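Local structure of attaching and effacing protein, pathogenesis factor (Escherichia coli, 4E9L) at residues A[191-194]-A[195-198]; A[218-221]-A[222-226]; A[378-382]-A[383-387]. The protein is an intimin/invasin-family adhesin that probably attaches the bacterium to host cells, seen here as an inner fragment of consecutive immunoglobulin-like domains. One frame throughout, in Å; residues are numbered along the deposited sequence.

Interaction 1: A[191-194]-A[195-198]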
loop_
_atom_site.group_PDB
_atom_site.type_symbol
_atom_site.label_atom_id
_atom_site.label_comp_id
_atom_site.label_asym_id
_atom_site.label_seq_id
_atom_site.Cartn_x
_atom_site.Cartn_y
_atom_site.Cartn_z
ATOM N N ALA A 191 -17.994 -12.440 -1.779
ATOM C CA ALA A 191 -17.784 -11.460 -0.704
ATOM C C ALA A 191 -16.304 -11.357 -0.306
ATOM O O ALA A 191 -15.558 -12.339 -0.397
ATOM C CB ALA A 191 -18.620 -11.819 0.522
ATOM N N LEU A 192 -15.895 -10.163 0.149
ATOM C CA LEU A 192 -14.525 -9.964 0.589
ATOM C C LEU A 192 -14.196 -10.943 1.725
ATOM O O LEU A 192 -14.958 -11.060 2.690
ATOM C CB LEU A 192 -14.326 -8.500 1.025
ATOM C CG LEU A 192 -12.866 -8.087 1.324
ATOM C CD1 LEU A 192 -12.659 -6.598 1.094
ATOM C CD2 LEU A 192 -12.468 -8.456 2.733
ATOM N N SER A 193 -13.091 -11.671 1.571
ATOM C CA SER A 193 -12.563 -12.598 2.568
ATOM C C SER A 193 -11.415 -11.924 3.317
ATOM O O SER A 193 -10.360 -11.697 2.711
ATOM C CB SER A 193 -12.045 -13.872 1.897
ATOM O OG SER A 193 -11.282 -14.690 2.779
ATOM N N SER A 194 -11.592 -11.642 4.650
ATOM C CA SER A 194 -10.544 -11.048 5.485
ATOM C C SER A 194 -9.328 -11.975 5.538
ATOM O O SER A 194 -8.206 -11.505 5.608
ATOM C CB SER A 194 -11.055 -10.808 6.904
ATOM O OG SER A 194 -12.263 -10.065 6.900
ATOM N N ASN A 195 -9.561 -13.300 5.484
ATOM C CA ASN A 195 -8.480 -14.300 5.546
ATOM C C ASN A 195 -7.563 -14.302 4.335
ATOM O O ASN A 195 -6.365 -14.496 4.495
ATOM C CB ASN A 195 -9.051 -15.703 5.768
ATOM C CG ASN A 195 -9.883 -15.812 7.018
ATOM O OD1 ASN A 195 -9.361 -15.938 8.132
ATOM N ND2 ASN A 195 -11.197 -15.705 6.857
ATOM N N GLN A 196 -8.121 -14.073 3.133
ATOM C CA GLN A 196 -7.388 -14.070 1.862
ATOM C C GLN A 196 -6.847 -12.685 1.514
ATOM O O GLN A 196 -5.951 -12.555 0.669
ATOM C CB GLN A 196 -8.310 -14.553 0.726
ATOM C CG GLN A 196 -8.583 -16.064 0.743
ATOM C CD GLN A 196 -7.341 -16.887 0.526
ATOM O OE1 GLN A 196 -6.683 -16.818 -0.522
ATOM N NE2 GLN A 196 -6.991 -17.676 1.522
ATOM N N SER A 197 -7.405 -11.654 2.147
ATOM C CA SER A 197 -7.010 -10.276 1.858
ATOM C C SER A 197 -5.834 -9.878 2.753
ATOM O O SER A 197 -5.695 -10.393 3.864
ATOM C CB SER A 197 -8.191 -9.333 2.027
ATOM O OG SER A 197 -9.242 -9.712 1.153
ATOM N N LYS A 198 -4.994 -8.965 2.268
ATOM C CA LYS A 198 -3.790 -8.604 3.011
ATOM C C LYS A 198 -3.511 -7.130 2.936
ATOM O O LYS A 198 -3.635 -6.532 1.859
ATOM C CB LYS A 198 -2.587 -9.383 2.434
ATOM C CG LYS A 198 -1.324 -9.339 3.299
ATOM C CD LYS A 198 -0.214 -10.240 2.763
ATOM C CE LYS A 198 1.074 -10.074 3.535
ATOM N NZ LYS A 198 2.131 -10.990 3.030
#

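Interaction 2: A[218-221]-A[222-226]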
loop_
_atom_site.group_PDB
_atom_site.type_symbol
_atom_site.label_atom_id
_atom_site.label_comp_id
_atom_site.label_asym_id
_atom_site.label_seq_id
_atom_site.Cartn_x
_atom_site.Cartn_y
_atom_site.Cartn_z
ATOM N N ALA A 218 -7.209 -6.940 -1.949
ATOM C CA ALA A 218 -8.513 -7.438 -1.516
ATOM C C ALA A 218 -8.895 -8.640 -2.349
ATOM O O ALA A 218 -8.828 -8.591 -3.584
ATOM C CB ALA A 218 -9.565 -6.348 -1.669
ATOM N N LYS A 219 -9.302 -9.706 -1.678
ATOM C CA LYS A 219 -9.675 -10.946 -2.363
ATOM C C LYS A 219 -10.885 -11.621 -1.725
ATOM O O LYS A 219 -11.124 -11.447 -0.527
ATOM C CB LYS A 219 -8.495 -11.939 -2.282
ATOM C CG LYS A 219 -7.302 -11.602 -3.156
ATOM C CD LYS A 219 -6.150 -12.523 -2.776
ATOM C CE LYS A 219 -5.152 -12.756 -3.885
ATOM N NZ LYS A 219 -4.575 -11.507 -4.426
ATOM N N ASP A 220 -11.571 -12.473 -2.510
ATOM C CA ASP A 220 -12.655 -13.333 -2.033
ATOM C C ASP A 220 -12.029 -14.670 -1.504
ATOM O O ASP A 220 -10.805 -14.844 -1.570
ATOM C CB ASP A 220 -13.725 -13.546 -3.143
ATOM C CG ASP A 220 -13.374 -14.501 -4.280
ATOM O OD1 ASP A 220 -12.269 -15.109 -4.243
ATOM O OD2 ASP A 220 -14.226 -14.681 -5.190
ATOM N N ALA A 221 -12.847 -15.596 -0.989
ATOM C CA ALA A 221 -12.370 -16.877 -0.432
ATOM C C ALA A 221 -11.565 -17.756 -1.417
ATOM O O ALA A 221 -10.720 -18.538 -0.978
ATOM C CB ALA A 221 -13.540 -17.666 0.149
ATOM N N HIS A 222 -11.815 -17.613 -2.740
ATOM C CA HIS A 222 -11.126 -18.382 -3.780
ATOM C C HIS A 222 -9.855 -17.691 -4.259
ATOM O O HIS A 222 -9.146 -18.217 -5.117
ATOM C CB HIS A 222 -12.072 -18.617 -4.987
ATOM C CG HIS A 222 -13.428 -19.097 -4.583
ATOM N ND1 HIS A 222 -14.528 -18.262 -4.631
ATOM C CD2 HIS A 222 -13.800 -20.276 -4.036
ATOM C CE1 HIS A 222 -15.542 -18.978 -4.169
ATOM N NE2 HIS A 222 -15.156 -20.200 -3.811
ATOM N N GLY A 223 -9.589 -16.509 -3.736
ATOM C CA GLY A 223 -8.426 -15.742 -4.160
ATOM C C GLY A 223 -8.684 -14.854 -5.362
ATOM O O GLY A 223 -7.729 -14.350 -5.948
ATOM N N ASN A 224 -9.964 -14.607 -5.735
ATOM C CA ASN A 224 -10.223 -13.663 -6.841
ATOM C C ASN A 224 -10.028 -12.246 -6.329
ATOM O O ASN A 224 -10.531 -11.913 -5.257
ATOM C CB ASN A 224 -11.643 -13.802 -7.399
ATOM C CG ASN A 224 -11.907 -15.141 -8.027
ATOM O OD1 ASN A 224 -11.234 -15.557 -8.992
ATOM N ND2 ASN A 224 -12.903 -15.836 -7.512
ATOM N N ALA A 225 -9.360 -11.406 -7.115
ATOM C CA ALA A 225 -9.151 -9.989 -6.818
ATOM C C ALA A 225 -10.512 -9.264 -6.868
ATOM O O ALA A 225 -11.349 -9.566 -7.730
ATOM C CB ALA A 225 -8.198 -9.394 -7.846
ATOM N N ILE A 226 -10.778 -8.391 -5.891
ATOM C CA ILE A 226 -12.039 -7.662 -5.825
ATOM C C ILE A 226 -11.812 -6.194 -6.211
ATOM O O ILE A 226 -11.102 -5.467 -5.499
ATOM C CB ILE A 226 -12.721 -7.787 -4.446
ATOM C CG1 ILE A 226 -12.976 -9.270 -4.074
ATOM C CG2 ILE A 226 -14.037 -6.980 -4.441
ATOM C CD1 ILE A 226 -13.400 -9.453 -2.655
#

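Interaction 3: A[378-382]-A[383-387]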
loop_
_atom_site.group_PDB
_atom_site.type_symbol
_atom_site.label_atom_id
_atom_site.label_comp_id
_atom_site.label_asym_id
_atom_site.label_seq_id
_atom_site.Cartn_x
_atom_site.Cartn_y
_atom_site.Cartn_z
ATOM N N MET A 378 30.109 23.492 16.209
ATOM C CA MET A 378 28.819 23.240 15.583
ATOM C C MET A 378 28.598 21.748 15.386
ATOM O O MET A 378 29.254 21.130 14.532
ATOM C CB MET A 378 28.634 24.047 14.275
ATOM C CG MET A 378 27.300 23.766 13.540
ATOM S SD MET A 378 25.766 23.972 14.521
ATOM C CE MET A 378 25.721 25.797 14.687
ATOM N N PRO A 379 27.705 21.137 16.201
ATOM C CA PRO A 379 27.415 19.711 16.020
ATOM C C PRO A 379 26.718 19.497 14.671
ATOM O O PRO A 379 26.022 20.397 14.153
ATOM C CB PRO A 379 26.491 19.377 17.190
ATOM C CG PRO A 379 25.808 20.652 17.501
ATOM C CD PRO A 379 26.841 21.722 17.250
ATOM N N ARG A 380 26.924 18.314 14.112
ATOM C CA ARG A 380 26.379 17.930 12.820
ATOM C C ARG A 380 25.675 16.591 12.925
ATOM O O ARG A 380 26.193 15.656 13.558
ATOM C CB ARG A 380 27.522 17.838 11.776
ATOM C CG ARG A 380 28.033 19.184 11.295
ATOM C CD ARG A 380 27.158 19.642 10.149
ATOM N NE ARG A 380 27.461 21.002 9.723
ATOM C CZ ARG A 380 28.170 21.303 8.644
ATOM N NH1 ARG A 380 28.663 20.339 7.875
ATOM N NH2 ARG A 380 28.398 22.573 8.326
ATOM N N VAL A 381 24.508 16.491 12.275
ATOM C CA VAL A 381 23.710 15.255 12.240
ATOM C C VAL A 381 23.208 15.136 10.793
ATOM O O VAL A 381 22.546 16.051 10.306
ATOM C CB VAL A 381 22.539 15.262 13.277
ATOM C CG1 VAL A 381 21.632 14.054 13.090
ATOM C CG2 VAL A 381 23.050 15.303 14.713
ATOM N N ASN A 382 23.552 14.039 10.108
ATOM C CA ASN A 382 23.169 13.794 8.699
ATOM C C ASN A 382 23.521 14.984 7.788
ATOM O O ASN A 382 22.687 15.448 7.008
ATOM C CB ASN A 382 21.678 13.382 8.582
ATOM C CG ASN A 382 21.336 12.040 9.209
ATOM O OD1 ASN A 382 22.142 11.090 9.227
ATOM N ND2 ASN A 382 20.110 11.921 9.708
ATOM N N GLY A 383 24.741 15.498 7.961
ATOM C CA GLY A 383 25.275 16.633 7.226
ATOM C C GLY A 383 24.653 17.987 7.519
ATOM O O GLY A 383 24.946 18.949 6.808
ATOM N N GLN A 384 23.811 18.103 8.555
ATOM C CA GLN A 384 23.158 19.383 8.861
ATOM C C GLN A 384 23.569 19.932 10.231
ATOM O O GLN A 384 23.800 19.136 11.145
ATOM C CB GLN A 384 21.618 19.210 8.854
ATOM C CG GLN A 384 21.012 18.744 7.521
ATOM C CD GLN A 384 21.076 19.805 6.451
ATOM O OE1 GLN A 384 21.871 19.717 5.511
ATOM N NE2 GLN A 384 20.252 20.840 6.577
ATOM N N ASN A 385 23.539 21.285 10.407
ATOM C CA ASN A 385 23.780 21.920 11.705
ATOM C C ASN A 385 22.728 21.387 12.667
ATOM O O ASN A 385 21.547 21.339 12.325
ATOM C CB ASN A 385 23.684 23.439 11.620
ATOM C CG ASN A 385 24.845 24.084 10.905
ATOM O OD1 ASN A 385 25.801 23.437 10.467
ATOM N ND2 ASN A 385 24.776 25.383 10.773
ATOM N N ALA A 386 23.168 20.906 13.820
ATOM C CA ALA A 386 22.286 20.235 14.763
ATOM C C ALA A 386 21.782 21.105 15.931
ATOM O O ALA A 386 20.933 20.655 16.704
ATOM C CB ALA A 386 22.961 18.967 15.263
ATOM N N VAL A 387 22.300 22.335 16.068
ATOM C CA VAL A 387 21.821 23.295 17.080
ATOM C C VAL A 387 21.581 24.643 16.409
ATOM O O VAL A 387 22.128 24.879 15.332
ATOM C CB VAL A 387 22.679 23.423 18.362
ATOM C CG1 VAL A 387 22.668 22.119 19.173
ATOM C CG2 VAL A 387 24.102 23.886 18.038
#

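Interaction 1: A[191-194]-A[195-198]
Asn-195 follows the bend of the chain with its CB 3.9 Å from Ser-193 OG, while its amide is carried out to the surface, a fitting place for a polar side chain. At Gln-196 the contact becomes polar. Its backbone N points at Ser-193 OG, 3.2 Å away, in a moderately straight bond (149° at the hydrogen), and also makes a weak one to Ser-193 O. The hydroxyl of Ser-193 can reach forward because it stands trans to its own backbone N (chi1 168°), on the side of the carbonyl carbon and hence of the residues that follow. Gln-196 CB rests against the same hydroxyl at 3.6 Å, and its bent chain leads away from 191-194, touching Lys-219, at an exposed site that suits a polar residue. The side-chain bond from Gln-196 N, joined to a weak bond from Ser-197 N to Ser-193 O, makes an ST motif: a single helix-like turn opened by a serine, set in the connection from strand 183-187 to strand 198-201. Ser-197, buried, completes it. Its OG donates to Ser-193 O at 2.8 Å, from 41° above the carbonyl plane, so that one carbonyl oxygen is gripped by two weak N-H bonds and a hydroxyl. The same OG accepts from Lys-219 N, and a serine hydroxyl can give and accept at once. Leu-192 CD2 lies 3.8 Å from this hydroxyl, and its side chain packs on Ile-226 and Leu-229, apolar neighbours for a leucine. Thr-282 OG1 can give its single hydrogen to Ser-194 O or to Ser-197 O.

Interaction 2: A[218-221]-A[222-226]
The carboxylate of Asp-220 and the amide of Asn-224 meet with their planes 67° apart, joined edge to edge by a nearly straight bond: Asn-224 ND2 gives a hydrogen, in its own amide plane, to the syn side of Asp-220 OD2 at 2.9 Å. Asn-224 N reaches the other oxygen, Asp-220 OD1, at 2.8 Å from above the carboxylate plane, 50° out of it, and His-222 N adds a weak bond to the same atom. Asp-220 OD2 lies at the edge of the His-222 ring, 3.6 Å from ND1, a buried nitrogen with no partner in the model. A chi1 of 75° sets the carboxylate of Asp-220 between its own N and C, folded over the turn where it can collect these N-H groups. The backbone beneath is a type I turn from Asp-220 to Gly-223 with a G1 beta bulge: Gly-223 N bonds to Asp-220 O, and Asp-220 N to Asn-224 O. Gly-223 suits its place because its positive phi would jam a side chain against the preceding carbonyl. Beyond the turn the two arms stay paired, with Ile-226 N bonded to Ala-218 O at 3.0 Å. Ile-226 folds back across them, its CD1 3.4 Å from Lys-219 C, while the aliphatic part of Lys-219 runs alongside Gly-223, CE to O 3.7 Å. Asn-224 ND2 also bonds to Thr-162 O, its strongest polar partner, and OD1 accepts from Ala-164 N, in a loop of the preceding domain; Asp-220 OD2 bonds to Asp-190 N of the linker, placing the turn at the domain junction.

Interaction 3: A[378-382]-A[383-387]
Pro-379 and Val-387 form the dense part of this contact, their side chains crossing at about a right angle. Pro-379 CD meets Val-387 CG2 at 3.6 Å, and this branch of the valine lies against the CG-CD side of the proline ring. Ala-386 CB, turned toward the other arm, fills the next position, 3.7 Å from Val-381 CG2 and 4.0 Å from Pro-379 CG. Compact apolar residues suit this tight side, which is buried against Phe-318 of strand 313-319. Arg-380 and Asn-385 occupy the more open face. They lie side by side, pointing the same way, their guanidinium and amide planes 29° apart. Arg-380 NE donates to Asn-385 OD1 at 3.0 Å; it lies in the carbonyl plane of the amide, while OD1 stands a little out of the guanidinium plane. A sharp bend at chi2 (-86°) swings the arginine across the partner strand, where its CD comes 3.5 Å from Gln-384 O. Met-378 crosses Asn-385 nearly at right angles on the flank, SD to CB 3.6 Å, and its sulfur also reaches Val-387 CG2. Looser still is the turn, where Asn-382 and Gly-383 are exposed and both have positive phi, a conformation that asparagine tolerates and glycine favours. Gly-383 N is held by Asp-334 OD2. Backbone bonds from Val-381 N to Gln-384 O and from Gln-384 N to Val-381 O, each 3.0 Å, close the end, giving a beta hairpin with a two-residue (2:2) loop, the type I' Asn-Gly turn from Val-381 to Gln-384.

From the N terminus, interaction 1 comes first, closing one turn in the connection that leads from strand 183-187 into strand 198-201. After strand 211-217 the chain reaches interaction 2, which closes a second turn on the way to strand 231-236. The two lie in series along the chain, neither enclosing nor crossing the other, yet they meet in space: Ser-193 N lies 2.9 Å from Lys-219 O, a probable hydrogen bond. The two turns thus pack together at the end of their domain that meets its predecessor. Interaction 3, in the last domain of the modelled fragment, closes the hairpin of strands 373-381 and 384-385, about 47 Å from interaction 1 between centres, without touching either.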